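Local coordinates for uncharacterized protein (Desulfotomaculum acetoxidans, PDB 3U4Y) that is of unknown function but folds as a seven-bladed beta-propeller related to the lactonase family, at residues Asn198-Leu203 / Val217-Leu222; Gly175-Asn180 / Asn194-Ser199; Asp95-Thr100 / Ser112-Lys117; Asp44-Ser49 / Val89-Asp94. All blocks are in the same frame, centred on the assembly; numbering follows the deposited sequence.

Interaction 1 (Asn198-Leu203 / Val217-Leu222); sequences NSIGIL and VGTNNL
The ends of strands 199-204 and 212-218, the third and fourth strands of one propeller blade, run antiparallel here before the second one breaks away. The tight part runs from the I200/V217 pair to N198. I200 N reaches V217 O at 2.7 Å, nearly along the C=O axis, and V217 N returns to I200 O at 3.1 Å. Beside this hydrogen-bonded pair, S199 and G218 form a non-hydrogen-bonded one with their CA atoms 3.8 Å apart. N198 O then receives T219 N at 2.9 Å, while N198 OD1 accepts L222 N at 2.8 Å, the donor standing 38° out of the amide plane. The side chains of I200 and V217 share one sheet face, where L255 of strand 254-262 touches both.

The contact is loose on the solvent side, where G218 and N221 are exposed. N198 ND2 stays a long 3.5 Å from N221 OD1, the two amides turned almost perpendicular, 84° apart. T219 OG1 donates to the carbonyl of the next residue, N220 O, on a lone pair, at 2.7 Å. N198 thus extends the pairing by one main-chain bond and adds a side-chain acceptor, which probably helps to hold the departing chain.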
loop_
_atom_site.group_PDB
_atom_site.type_symbol
_atom_site.label_atom_id
_atom_site.label_comp_id
_atom_site.label_asym_id
_atom_site.label_seq_id
_atom_site.Cartn_x
_atom_site.Cartn_y
_atom_site.Cartn_z
ATOM N N ASN A 198 0.328 4.911 -18.270
ATOM C CA ASN A 198 0.917 6.141 -17.736
ATOM C C ASN A 198 -0.152 7.154 -17.390
ATOM O O ASN A 198 -0.145 8.275 -17.877
ATOM C CB ASN A 198 1.853 6.751 -18.748
ATOM C CG ASN A 198 3.193 6.131 -18.728
ATOM O OD1 ASN A 198 3.541 5.403 -17.802
ATOM N ND2 ASN A 198 3.983 6.430 -19.738
ATOM N N SER A 199 -1.068 6.736 -16.534
ATOM C CA SER A 199 -2.252 7.498 -16.216
ATOM C C SER A 199 -2.809 7.018 -14.881
ATOM O O SER A 199 -2.689 5.848 -14.513
ATOM C CB SER A 199 -3.308 7.262 -17.284
ATOM O OG SER A 199 -3.940 6.000 -17.097
ATOM N N ILE A 200 -3.426 7.930 -14.153
ATOM C CA ILE A 200 -4.202 7.544 -13.005
ATOM C C ILE A 200 -5.657 7.460 -13.445
ATOM O O ILE A 200 -6.152 8.330 -14.152
ATOM C CB ILE A 200 -4.039 8.554 -11.836
ATOM C CG1 ILE A 200 -2.736 8.302 -11.088
ATOM C CG2 ILE A 200 -5.156 8.392 -10.825
ATOM C CD1 ILE A 200 -1.517 8.564 -11.874
ATOM N N GLY A 201 -6.337 6.397 -13.045
ATOM C CA GLY A 201 -7.769 6.315 -13.229
ATOM C C GLY A 201 -8.439 6.813 -11.967
ATOM O O GLY A 201 -7.864 6.748 -10.884
ATOM N N ILE A 202 -9.660 7.307 -12.111
ATOM C CA ILE A 202 -10.417 7.836 -10.993
ATOM C C ILE A 202 -11.802 7.222 -10.986
ATOM O O ILE A 202 -12.540 7.346 -11.959
ATOM C CB ILE A 202 -10.584 9.327 -11.139
ATOM C CG1 ILE A 202 -9.217 9.996 -11.228
ATOM C CG2 ILE A 202 -11.384 9.870 -10.003
ATOM C CD1 ILE A 202 -9.299 11.484 -11.447
ATOM N N LEU A 203 -12.161 6.558 -9.895
ATOM C CA LEU A 203 -13.420 5.833 -9.851
ATOM C C LEU A 203 -14.345 6.396 -8.805
ATOM O O LEU A 203 -13.889 6.798 -7.735
ATOM C CB LEU A 203 -13.180 4.367 -9.538
ATOM C CG LEU A 203 -12.893 3.395 -10.659
ATOM C CD1 LEU A 203 -11.959 4.035 -11.634
ATOM C CD2 LEU A 203 -12.250 2.219 -10.012
ATOM N N VAL A 217 -6.133 10.917 -15.833
ATOM C CA VAL A 217 -5.153 11.909 -16.191
ATOM C C VAL A 217 -3.795 11.206 -16.277
ATOM O O VAL A 217 -3.558 10.228 -15.593
ATOM C CB VAL A 217 -5.132 13.036 -15.167
ATOM C CG1 VAL A 217 -4.749 12.482 -13.823
ATOM C CG2 VAL A 217 -4.148 14.125 -15.589
ATOM N N GLY A 218 -2.922 11.704 -17.141
ATOM C CA GLY A 218 -1.663 11.055 -17.427
ATOM C C GLY A 218 -0.539 11.488 -16.513
ATOM O O GLY A 218 -0.638 12.496 -15.829
ATOM N N THR A 219 0.536 10.705 -16.509
ATOM C CA THR A 219 1.664 10.934 -15.623
ATOM C C THR A 219 2.971 10.666 -16.350
ATOM O O THR A 219 2.981 10.193 -17.493
ATOM C CB THR A 219 1.639 9.959 -14.467
ATOM O OG1 THR A 219 2.104 8.692 -14.932
ATOM C CG2 THR A 219 0.241 9.794 -13.962
ATOM N N ASN A 220 4.078 10.954 -15.675
ATOM C CA ASN A 220 5.379 10.604 -16.204
ATOM C C ASN A 220 5.523 9.096 -16.307
ATOM O O ASN A 220 4.672 8.334 -15.844
ATOM C CB ASN A 220 6.483 11.149 -15.313
ATOM C CG ASN A 220 6.594 12.644 -15.378
ATOM O OD1 ASN A 220 6.255 13.336 -14.423
ATOM N ND2 ASN A 220 7.077 13.157 -16.500
ATOM N N ASN A 221 6.627 8.659 -16.881
ATOM C CA ASN A 221 6.789 7.241 -17.117
ATOM C C ASN A 221 6.671 6.358 -15.878
ATOM O O ASN A 221 7.456 6.479 -14.929
ATOM C CB ASN A 221 8.110 6.963 -17.824
ATOM C CG ASN A 221 8.140 5.600 -18.460
ATOM O OD1 ASN A 221 7.091 5.026 -18.793
ATOM N ND2 ASN A 221 9.342 5.066 -18.633
ATOM N N LEU A 222 5.663 5.491 -15.907
ATOM C CA LEU A 222 5.636 4.300 -15.077
ATOM C C LEU A 222 5.232 4.572 -13.632
ATOM O O LEU A 222 6.060 4.506 -12.731
ATOM C CB LEU A 222 6.998 3.617 -15.148
ATOM C CG LEU A 222 7.016 2.175 -15.671
ATOM C CD1 LEU A 222 6.183 2.028 -16.934
ATOM C CD2 LEU A 222 8.428 1.730 -15.921
#

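Interaction 2 (Gly175-Asn180 / Asn194-Ser199); sequences GTRPFN and NLIGNS
N194 CG lies anti to its own carbonyl carbon (chi1 -63°), whereas L195 CG and F179 CG are both anti to their backbone N (chi1 -169° and -177°); these torsions set the amide beside G175 and the leucine over the phenylalanine ring. The segment 194-199 is the hairpin turn between strands 189-194 and 199-204 of a propeller blade, and N198 and S199 both face N194 in a G1 beta bulge. The approach to strand 178-183 lies against this turn. T176 O takes two backbone donors, G197 N at 3.0 Å on a lone pair and I196 N at 3.2 Å, and R177 O accepts L195 N at 2.9 Å in a nearly straight bond. N194 fixes the turn from within: ND2 donates to S199 OG at 2.8 Å, close to the amide plane, and OD1 accepts from S173 OG. An alanine in place of N194 would remove both bonds and would probably loosen the bulge and its hold on the incoming chain. G175 packs so closely between N194, G197 and S199 that a side chain would find little room. R177 lays its guanidinium against I196 CD1 on one face, while NH2 bonds to S148 O. At the other end of the contact, L195 CD2 sits over one face of the F179 ring in a CH-pi contact, 4.1 Å from the ring centroid and 3.8 Å from F179 CG.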
loop_
_atom_site.group_PDB
_atom_site.type_symbol
_atom_site.label_atom_id
_atom_site.label_comp_id
_atom_site.label_asym_id
_atom_site.label_seq_id
_atom_site.Cartn_x
_atom_site.Cartn_y
_atom_site.Cartn_z
ATOM N N GLY A 175 -6.378 3.667 -18.038
ATOM C CA GLY A 175 -5.315 3.237 -18.931
ATOM C C GLY A 175 -5.015 1.752 -18.821
ATOM O O GLY A 175 -5.815 0.957 -18.329
ATOM N N THR A 176 -3.835 1.365 -19.264
ATOM C CA THR A 176 -3.570 -0.052 -19.406
ATOM C C THR A 176 -2.528 -0.554 -18.410
ATOM O O THR A 176 -1.597 0.169 -18.053
ATOM C CB THR A 176 -3.248 -0.416 -20.900
ATOM O OG1 THR A 176 -1.998 -1.094 -20.999
ATOM C CG2 THR A 176 -3.198 0.841 -21.771
ATOM N N ARG A 177 -2.714 -1.790 -17.951
ATOM C CA ARG A 177 -1.855 -2.400 -16.932
ATOM C C ARG A 177 -2.071 -1.803 -15.523
ATOM O O ARG A 177 -1.131 -1.316 -14.885
ATOM C CB ARG A 177 -0.379 -2.326 -17.353
ATOM C CG ARG A 177 0.546 -3.258 -16.572
ATOM C CD ARG A 177 0.423 -4.702 -17.013
ATOM N NE ARG A 177 0.734 -4.841 -18.432
ATOM C CZ ARG A 177 -0.176 -4.986 -19.393
ATOM N NH1 ARG A 177 0.209 -5.079 -20.654
ATOM N NH2 ARG A 177 -1.469 -5.035 -19.100
ATOM N N PRO A 178 -3.317 -1.860 -15.028
ATOM C CA PRO A 178 -3.585 -1.291 -13.709
ATOM C C PRO A 178 -2.692 -2.001 -12.704
ATOM O O PRO A 178 -2.567 -3.227 -12.791
ATOM C CB PRO A 178 -5.043 -1.656 -13.452
ATOM C CG PRO A 178 -5.556 -2.283 -14.709
ATOM C CD PRO A 178 -4.400 -2.740 -15.488
ATOM N N PHE A 179 -2.084 -1.258 -11.777
ATOM C CA PHE A 179 -1.058 -1.822 -10.892
ATOM C C PHE A 179 -1.275 -1.595 -9.388
ATOM O O PHE A 179 -1.174 -2.533 -8.623
ATOM C CB PHE A 179 0.334 -1.338 -11.310
ATOM C CG PHE A 179 1.458 -1.929 -10.499
ATOM C CD1 PHE A 179 1.816 -3.254 -10.644
ATOM C CD2 PHE A 179 2.175 -1.147 -9.609
ATOM C CE1 PHE A 179 2.862 -3.795 -9.904
ATOM C CE2 PHE A 179 3.227 -1.685 -8.866
ATOM C CZ PHE A 179 3.569 -3.010 -9.012
ATOM N N ASN A 180 -1.562 -0.365 -8.966
ATOM C CA ASN A 180 -1.856 -0.089 -7.563
ATOM C C ASN A 180 -3.136 0.737 -7.412
ATOM O O ASN A 180 -3.477 1.498 -8.302
ATOM C CB ASN A 180 -0.672 0.619 -6.897
ATOM C CG ASN A 180 -0.667 0.451 -5.383
ATOM O OD1 ASN A 180 -1.478 -0.295 -4.808
ATOM N ND2 ASN A 180 0.259 1.130 -4.729
ATOM N N ASN A 194 -2.147 3.179 -13.671
ATOM C CA ASN A 194 -2.053 2.397 -14.881
ATOM C C ASN A 194 -0.624 2.479 -15.347
ATOM O O ASN A 194 -0.135 3.541 -15.730
ATOM C CB ASN A 194 -2.992 2.961 -15.917
ATOM C CG ASN A 194 -4.449 2.881 -15.489
ATOM O OD1 ASN A 194 -4.972 1.806 -15.187
ATOM N ND2 ASN A 194 -5.118 4.021 -15.490
ATOM N N LEU A 195 0.056 1.346 -15.275
ATOM C CA LEU A 195 1.507 1.333 -15.340
ATOM C C LEU A 195 2.064 1.569 -16.749
ATOM O O LEU A 195 3.037 2.302 -16.921
ATOM C CB LEU A 195 2.044 0.049 -14.705
ATOM C CG LEU A 195 3.545 -0.101 -14.423
ATOM C CD1 LEU A 195 4.183 1.182 -13.934
ATOM C CD2 LEU A 195 3.746 -1.190 -13.409
ATOM N N ILE A 196 1.463 0.969 -17.765
ATOM C CA ILE A 196 1.915 1.316 -19.102
ATOM C C ILE A 196 1.079 2.442 -19.701
ATOM O O ILE A 196 1.601 3.256 -20.449
ATOM C CB ILE A 196 2.026 0.114 -20.064
ATOM C CG1 ILE A 196 0.714 -0.639 -20.141
ATOM C CG2 ILE A 196 3.135 -0.824 -19.633
ATOM C CD1 ILE A 196 0.709 -1.678 -21.237
ATOM N N GLY A 197 -0.204 2.500 -19.345
ATOM C CA GLY A 197 -1.075 3.591 -19.752
ATOM C C GLY A 197 -0.505 4.927 -19.310
ATOM O O GLY A 197 -0.804 5.962 -19.904
ATOM N N ASN A 198 0.328 4.911 -18.270
ATOM C CA ASN A 198 0.917 6.141 -17.736
ATOM C C ASN A 198 -0.152 7.154 -17.390
ATOM O O ASN A 198 -0.145 8.275 -17.877
ATOM C CB ASN A 198 1.853 6.751 -18.748
ATOM C CG ASN A 198 3.193 6.131 -18.728
ATOM O OD1 ASN A 198 3.541 5.403 -17.802
ATOM N ND2 ASN A 198 3.983 6.430 -19.738
ATOM N N SER A 199 -1.068 6.736 -16.534
ATOM C CA SER A 199 -2.252 7.498 -16.216
ATOM C C SER A 199 -2.809 7.018 -14.881
ATOM O O SER A 199 -2.689 5.848 -14.513
ATOM C CB SER A 199 -3.308 7.262 -17.284
ATOM O OG SER A 199 -3.940 6.000 -17.097
#

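Interaction 3 (Asp95-Thr100 / Ser112-Lys117); sequences DQFAVT and SYSFLK
This is a buried antiparallel strand pairing, the hairpin of strands 97-100 and 109-114 in the middle of a four-stranded propeller blade. The two strands approach to 4.6 Å between axes, at 157° between their directions. A98 and Y113 form the hydrogen-bonded pair: A98 N gives to Y113 O at 3.0 Å, in the carbonyl plane, and Y113 N gives to A98 O at 2.9 Å. F97 with S114 and V99 with S112 form non-hydrogen-bonded pairs on either side of it. A third, nearly straight bond, F115 N to Q96 O at 3.0 Å, extends the pairing to where the chain leaves strand 109-114.

The two sheet faces differ. On one, the F97 ring has Q96 CG over one face and CE1 against S114 CB at 3.9 Å, and V99 CG2 meets S112 CB. On the other, the small A98 leaves its CB to two rings: F115 CE2 at 3.7 Å and Y113 CD2 at 4.1 Å. F115, with CG anti to its carbonyl carbon (chi1 -87°), turns its ring edge to Q96 O, in the ring plane; its other neighbours include N53 and V55 of strand 53-58 in the adjacent blade. Y113, its CG anti to the backbone N, carries its hydroxyl away to bond Q66 OE1 and meets F120 edge-to-face. S112 OG bonds G162 O. The buried polar ends thus find partners beyond the hairpin, while A98 CB and the F115 ring form the apolar contact on the face toward strand 53-58 of the adjacent blade.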
loop_
_atom_site.group_PDB
_atom_site.type_symbol
_atom_site.label_atom_id
_atom_site.label_comp_id
_atom_site.label_asym_id
_atom_site.label_seq_id
_atom_site.Cartn_x
_atom_site.Cartn_y
_atom_site.Cartn_z
ATOM N N ASP A 95 -9.408 -1.772 12.220
ATOM C CA ASP A 95 -8.221 -2.418 12.760
ATOM C C ASP A 95 -8.458 -3.875 13.174
ATOM O O ASP A 95 -7.581 -4.502 13.753
ATOM C CB ASP A 95 -7.705 -1.630 13.960
ATOM C CG ASP A 95 -7.041 -0.309 13.576
ATOM O OD1 ASP A 95 -6.290 -0.262 12.580
ATOM O OD2 ASP A 95 -7.251 0.690 14.299
ATOM N N GLN A 96 -9.630 -4.421 12.877
ATOM C CA GLN A 96 -9.935 -5.784 13.297
ATOM C C GLN A 96 -9.309 -6.850 12.384
ATOM O O GLN A 96 -8.836 -7.872 12.871
ATOM C CB GLN A 96 -11.448 -5.985 13.413
ATOM C CG GLN A 96 -11.883 -7.316 14.005
ATOM C CD GLN A 96 -13.385 -7.367 14.296
ATOM O OE1 GLN A 96 -14.094 -6.358 14.165
ATOM N NE2 GLN A 96 -13.874 -8.545 14.698
ATOM N N PHE A 97 -9.303 -6.606 11.071
ATOM C CA PHE A 97 -8.776 -7.563 10.081
ATOM C C PHE A 97 -7.712 -7.009 9.153
ATOM O O PHE A 97 -7.684 -5.816 8.856
ATOM C CB PHE A 97 -9.886 -8.092 9.186
ATOM C CG PHE A 97 -10.958 -8.795 9.921
ATOM C CD1 PHE A 97 -10.766 -10.080 10.376
ATOM C CD2 PHE A 97 -12.162 -8.173 10.162
ATOM C CE1 PHE A 97 -11.758 -10.725 11.054
ATOM C CE2 PHE A 97 -13.163 -8.816 10.842
ATOM C CZ PHE A 97 -12.965 -10.090 11.286
ATOM N N ALA A 98 -6.859 -7.908 8.675
ATOM C CA ALA A 98 -5.858 -7.592 7.665
ATOM C C ALA A 98 -6.204 -8.423 6.466
ATOM O O ALA A 98 -6.558 -9.588 6.618
ATOM C CB ALA A 98 -4.478 -7.960 8.149
ATOM N N VAL A 99 -6.122 -7.838 5.273
ATOM C CA VAL A 99 -6.459 -8.579 4.062
ATOM C C VAL A 99 -5.306 -8.589 3.073
ATOM O O VAL A 99 -4.652 -7.562 2.845
ATOM C CB VAL A 99 -7.713 -8.048 3.384
ATOM C CG1 VAL A 99 -8.018 -8.897 2.203
ATOM C CG2 VAL A 99 -8.882 -8.088 4.333
ATOM N N THR A 100 -5.066 -9.765 2.497
ATOM C CA THR A 100 -3.882 -9.986 1.686
ATOM C C THR A 100 -4.208 -10.497 0.302
ATOM O O THR A 100 -5.142 -11.268 0.096
ATOM C CB THR A 100 -2.965 -11.018 2.325
ATOM O OG1 THR A 100 -3.138 -10.985 3.742
ATOM C CG2 THR A 100 -1.526 -10.723 1.982
ATOM N N SER A 112 -8.062 -13.131 4.523
ATOM C CA SER A 112 -8.263 -12.240 5.676
ATOM C C SER A 112 -7.782 -12.871 6.972
ATOM O O SER A 112 -7.815 -14.081 7.128
ATOM C CB SER A 112 -9.732 -11.865 5.849
ATOM O OG SER A 112 -10.448 -12.962 6.375
ATOM N N TYR A 113 -7.391 -12.025 7.914
ATOM C CA TYR A 113 -6.702 -12.450 9.119
ATOM C C TYR A 113 -7.203 -11.668 10.339
ATOM O O TYR A 113 -7.169 -10.437 10.326
ATOM C CB TYR A 113 -5.213 -12.213 8.889
ATOM C CG TYR A 113 -4.347 -12.230 10.119
ATOM C CD1 TYR A 113 -3.775 -13.413 10.582
ATOM C CD2 TYR A 113 -4.072 -11.062 10.805
ATOM C CE1 TYR A 113 -2.968 -13.428 11.702
ATOM C CE2 TYR A 113 -3.264 -11.069 11.933
ATOM C CZ TYR A 113 -2.711 -12.253 12.375
ATOM O OH TYR A 113 -1.908 -12.241 13.494
ATOM N N SER A 114 -7.669 -12.374 11.377
ATOM C CA SER A 114 -8.186 -11.726 12.600
ATOM C C SER A 114 -7.100 -11.321 13.595
ATOM O O SER A 114 -6.378 -12.169 14.092
ATOM C CB SER A 114 -9.206 -12.620 13.315
ATOM O OG SER A 114 -9.812 -11.940 14.412
ATOM N N PHE A 115 -7.003 -10.032 13.899
ATOM C CA PHE A 115 -6.014 -9.531 14.850
ATOM C C PHE A 115 -6.335 -9.965 16.270
ATOM O O PHE A 115 -5.454 -10.040 17.133
ATOM C CB PHE A 115 -6.003 -8.014 14.833
ATOM C CG PHE A 115 -5.094 -7.413 13.806
ATOM C CD1 PHE A 115 -3.803 -7.033 14.144
ATOM C CD2 PHE A 115 -5.540 -7.184 12.514
ATOM C CE1 PHE A 115 -2.967 -6.455 13.212
ATOM C CE2 PHE A 115 -4.707 -6.605 11.573
ATOM C CZ PHE A 115 -3.421 -6.242 11.924
ATOM N N LEU A 116 -7.614 -10.212 16.517
ATOM C CA LEU A 116 -8.068 -10.627 17.834
ATOM C C LEU A 116 -7.705 -12.088 18.040
ATOM O O LEU A 116 -7.078 -12.454 19.036
ATOM C CB LEU A 116 -9.579 -10.440 17.938
ATOM C CG LEU A 116 -10.125 -9.417 16.931
ATOM C CD1 LEU A 116 -11.536 -9.780 16.493
ATOM C CD2 LEU A 116 -10.063 -7.981 17.470
ATOM N N LYS A 117 -8.094 -12.913 17.070
ATOM C CA LYS A 117 -7.888 -14.352 17.126
ATOM C C LYS A 117 -6.489 -14.733 16.679
ATOM O O LYS A 117 -6.054 -15.865 16.887
ATOM C CB LYS A 117 -8.918 -15.073 16.262
ATOM C CG LYS A 117 -10.348 -14.584 16.454
ATOM C CD LYS A 117 -11.356 -15.598 15.932
ATOM C CE LYS A 117 -12.417 -15.900 16.983
ATOM N NZ LYS A 117 -13.059 -17.238 16.806
#

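Interaction 4 (Asp44-Ser49 / Val89-Asp94); sequences DTAITS and VDITPD
The contact between strands 42-47 and 89-91 is apolar in its main part. The strands run almost the same way, 9° between directions, but their axes come no closer than 6.2 Å, and they meet through side chains, not as sheet neighbours. A46, V89 and I91 all point into the gap, while T45 and I47 point out to strand 11-16. A46 CB faces V89 CB at 4.5 Å on one side and the CG1 and CD1 end of I91 on the other; I91 CD1 also reaches I47 O, at 3.8 Å. The D44 and V89 side chains pass antiparallel, V89 CG2 4.0 Å from D44 CB. Replacing I91 by an alanine would remove CG1, CD1 and CG2 and would probably leave A46 and the neighbouring F115 less well packed.

Polar contacts are looser. D44 OD1 comes only within 3.5 Å of V89 N, no hydrogen bond, and lies near D88 OD1, a like-charge proximity that may raise the proton affinity of one. S49 OG sits 3.6 Å from P93 O, and S49 N is hydrogen-bonded to D95 OD1. Both segments carry their blade's first strand, and such face-to-face sheet packing around the central axis is how consecutive beta-propeller blades meet.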
loop_
_atom_site.group_PDB
_atom_site.type_symbol
_atom_site.label_atom_id
_atom_site.label_comp_id
_atom_site.label_asym_id
_atom_site.label_seq_id
_atom_site.Cartn_x
_atom_site.Cartn_y
_atom_site.Cartn_z
ATOM N N ASP A 44 5.243 -6.669 1.846
ATOM C CA ASP A 44 4.605 -5.396 2.225
ATOM C C ASP A 44 4.263 -5.348 3.721
ATOM O O ASP A 44 4.389 -6.358 4.418
ATOM C CB ASP A 44 3.343 -5.141 1.370
ATOM C CG ASP A 44 2.938 -3.665 1.320
ATOM O OD1 ASP A 44 1.715 -3.367 1.272
ATOM O OD2 ASP A 44 3.844 -2.801 1.314
ATOM N N THR A 45 3.848 -4.167 4.197
ATOM C CA THR A 45 3.413 -3.945 5.584
ATOM C C THR A 45 2.212 -3.034 5.666
ATOM O O THR A 45 2.030 -2.128 4.847
ATOM C CB THR A 45 4.470 -3.218 6.444
ATOM O OG1 THR A 45 5.277 -2.370 5.618
ATOM C CG2 THR A 45 5.335 -4.180 7.168
ATOM N N ALA A 46 1.412 -3.256 6.698
ATOM C CA ALA A 46 0.384 -2.306 7.088
ATOM C C ALA A 46 0.656 -1.943 8.530
ATOM O O ALA A 46 1.450 -2.603 9.181
ATOM C CB ALA A 46 -0.988 -2.907 6.941
ATOM N N ILE A 47 0.021 -0.873 8.997
ATOM C CA ILE A 47 0.096 -0.431 10.389
ATOM C C ILE A 47 -1.304 -0.074 10.851
ATOM O O ILE A 47 -2.199 0.145 10.046
ATOM C CB ILE A 47 1.041 0.769 10.567
ATOM C CG1 ILE A 47 1.496 0.879 12.006
ATOM C CG2 ILE A 47 0.369 2.040 10.161
ATOM C CD1 ILE A 47 2.676 1.780 12.161
ATOM N N THR A 48 -1.501 -0.012 12.152
ATOM C CA THR A 48 -2.853 0.099 12.688
ATOM C C THR A 48 -3.268 1.583 12.971
ATOM O O THR A 48 -2.397 2.442 13.140
ATOM C CB THR A 48 -3.005 -0.958 13.848
ATOM O OG1 THR A 48 -3.985 -1.943 13.481
ATOM C CG2 THR A 48 -3.266 -0.349 15.242
ATOM N N SER A 49 -4.562 1.912 12.931
ATOM C CA SER A 49 -4.989 3.298 13.215
ATOM C C SER A 49 -4.357 3.723 14.510
ATOM O O SER A 49 -3.567 4.670 14.578
ATOM C CB SER A 49 -6.491 3.378 13.438
ATOM O OG SER A 49 -7.210 3.264 12.234
ATOM N N VAL A 89 -0.963 -5.663 1.415
ATOM C CA VAL A 89 -1.899 -5.786 2.528
ATOM C C VAL A 89 -2.559 -4.483 2.826
ATOM O O VAL A 89 -1.933 -3.427 2.761
ATOM C CB VAL A 89 -1.216 -6.133 3.857
ATOM C CG1 VAL A 89 -1.685 -7.469 4.351
ATOM C CG2 VAL A 89 0.292 -6.043 3.736
ATOM N N ASP A 90 -3.823 -4.576 3.197
ATOM C CA ASP A 90 -4.508 -3.469 3.831
ATOM C C ASP A 90 -5.208 -3.986 5.065
ATOM O O ASP A 90 -5.491 -5.174 5.167
ATOM C CB ASP A 90 -5.528 -2.822 2.895
ATOM C CG ASP A 90 -5.578 -1.311 3.055
ATOM O OD1 ASP A 90 -4.615 -0.746 3.632
ATOM O OD2 ASP A 90 -6.571 -0.690 2.603
ATOM N N ILE A 91 -5.468 -3.083 6.003
ATOM C CA ILE A 91 -6.244 -3.391 7.191
ATOM C C ILE A 91 -7.596 -2.724 7.052
ATOM O O ILE A 91 -7.700 -1.656 6.449
ATOM C CB ILE A 91 -5.578 -2.836 8.435
ATOM C CG1 ILE A 91 -4.076 -2.689 8.186
ATOM C CG2 ILE A 91 -5.898 -3.714 9.616
ATOM C CD1 ILE A 91 -3.186 -3.387 9.187
ATOM N N THR A 92 -8.628 -3.357 7.596
ATOM C CA THR A 92 -9.943 -2.758 7.618
ATOM C C THR A 92 -9.836 -1.515 8.466
ATOM O O THR A 92 -8.911 -1.408 9.282
ATOM C CB THR A 92 -10.942 -3.704 8.239
ATOM O OG1 THR A 92 -10.394 -4.220 9.452
ATOM C CG2 THR A 92 -11.222 -4.846 7.307
ATOM N N PRO A 93 -10.795 -0.582 8.312
ATOM C CA PRO A 93 -10.613 0.724 8.948
ATOM C C PRO A 93 -10.733 0.613 10.473
ATOM O O PRO A 93 -10.172 1.446 11.188
ATOM C CB PRO A 93 -11.771 1.539 8.391
ATOM C CG PRO A 93 -12.746 0.540 7.817
ATOM C CD PRO A 93 -12.215 -0.828 8.002
ATOM N N ASP A 94 -11.448 -0.409 10.952
ATOM C CA ASP A 94 -11.585 -0.671 12.385
ATOM C C ASP A 94 -10.424 -1.456 13.006
ATOM O O ASP A 94 -10.463 -1.792 14.177
ATOM C CB ASP A 94 -12.904 -1.389 12.681
ATOM C CG ASP A 94 -12.957 -2.781 12.091
ATOM O OD1 ASP A 94 -11.879 -3.335 11.774
ATOM O OD2 ASP A 94 -14.076 -3.324 11.949
#

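In the fold
Along the chain interaction 4 comes first, then interaction 3, interaction 2 and interaction 1. The latter two belong to one blade, strands 178-183 to 212-218: their centres are about 7 Å apart, they share N198 and S199, and L222 packs on L195. Interactions 3 and 4 also adjoin, centres about 9 Å apart, because strands 89-91 and 97-100 are neighbours in one sheet, joined by V99 N to D90 O; interaction 4 alone crosses between blades. The two groups lie on opposite sides of the chain's centre, with about 31 Å between the centres of interactions 1 and 3. Together they sample pairing within blades and packing between them, which build the propeller ring.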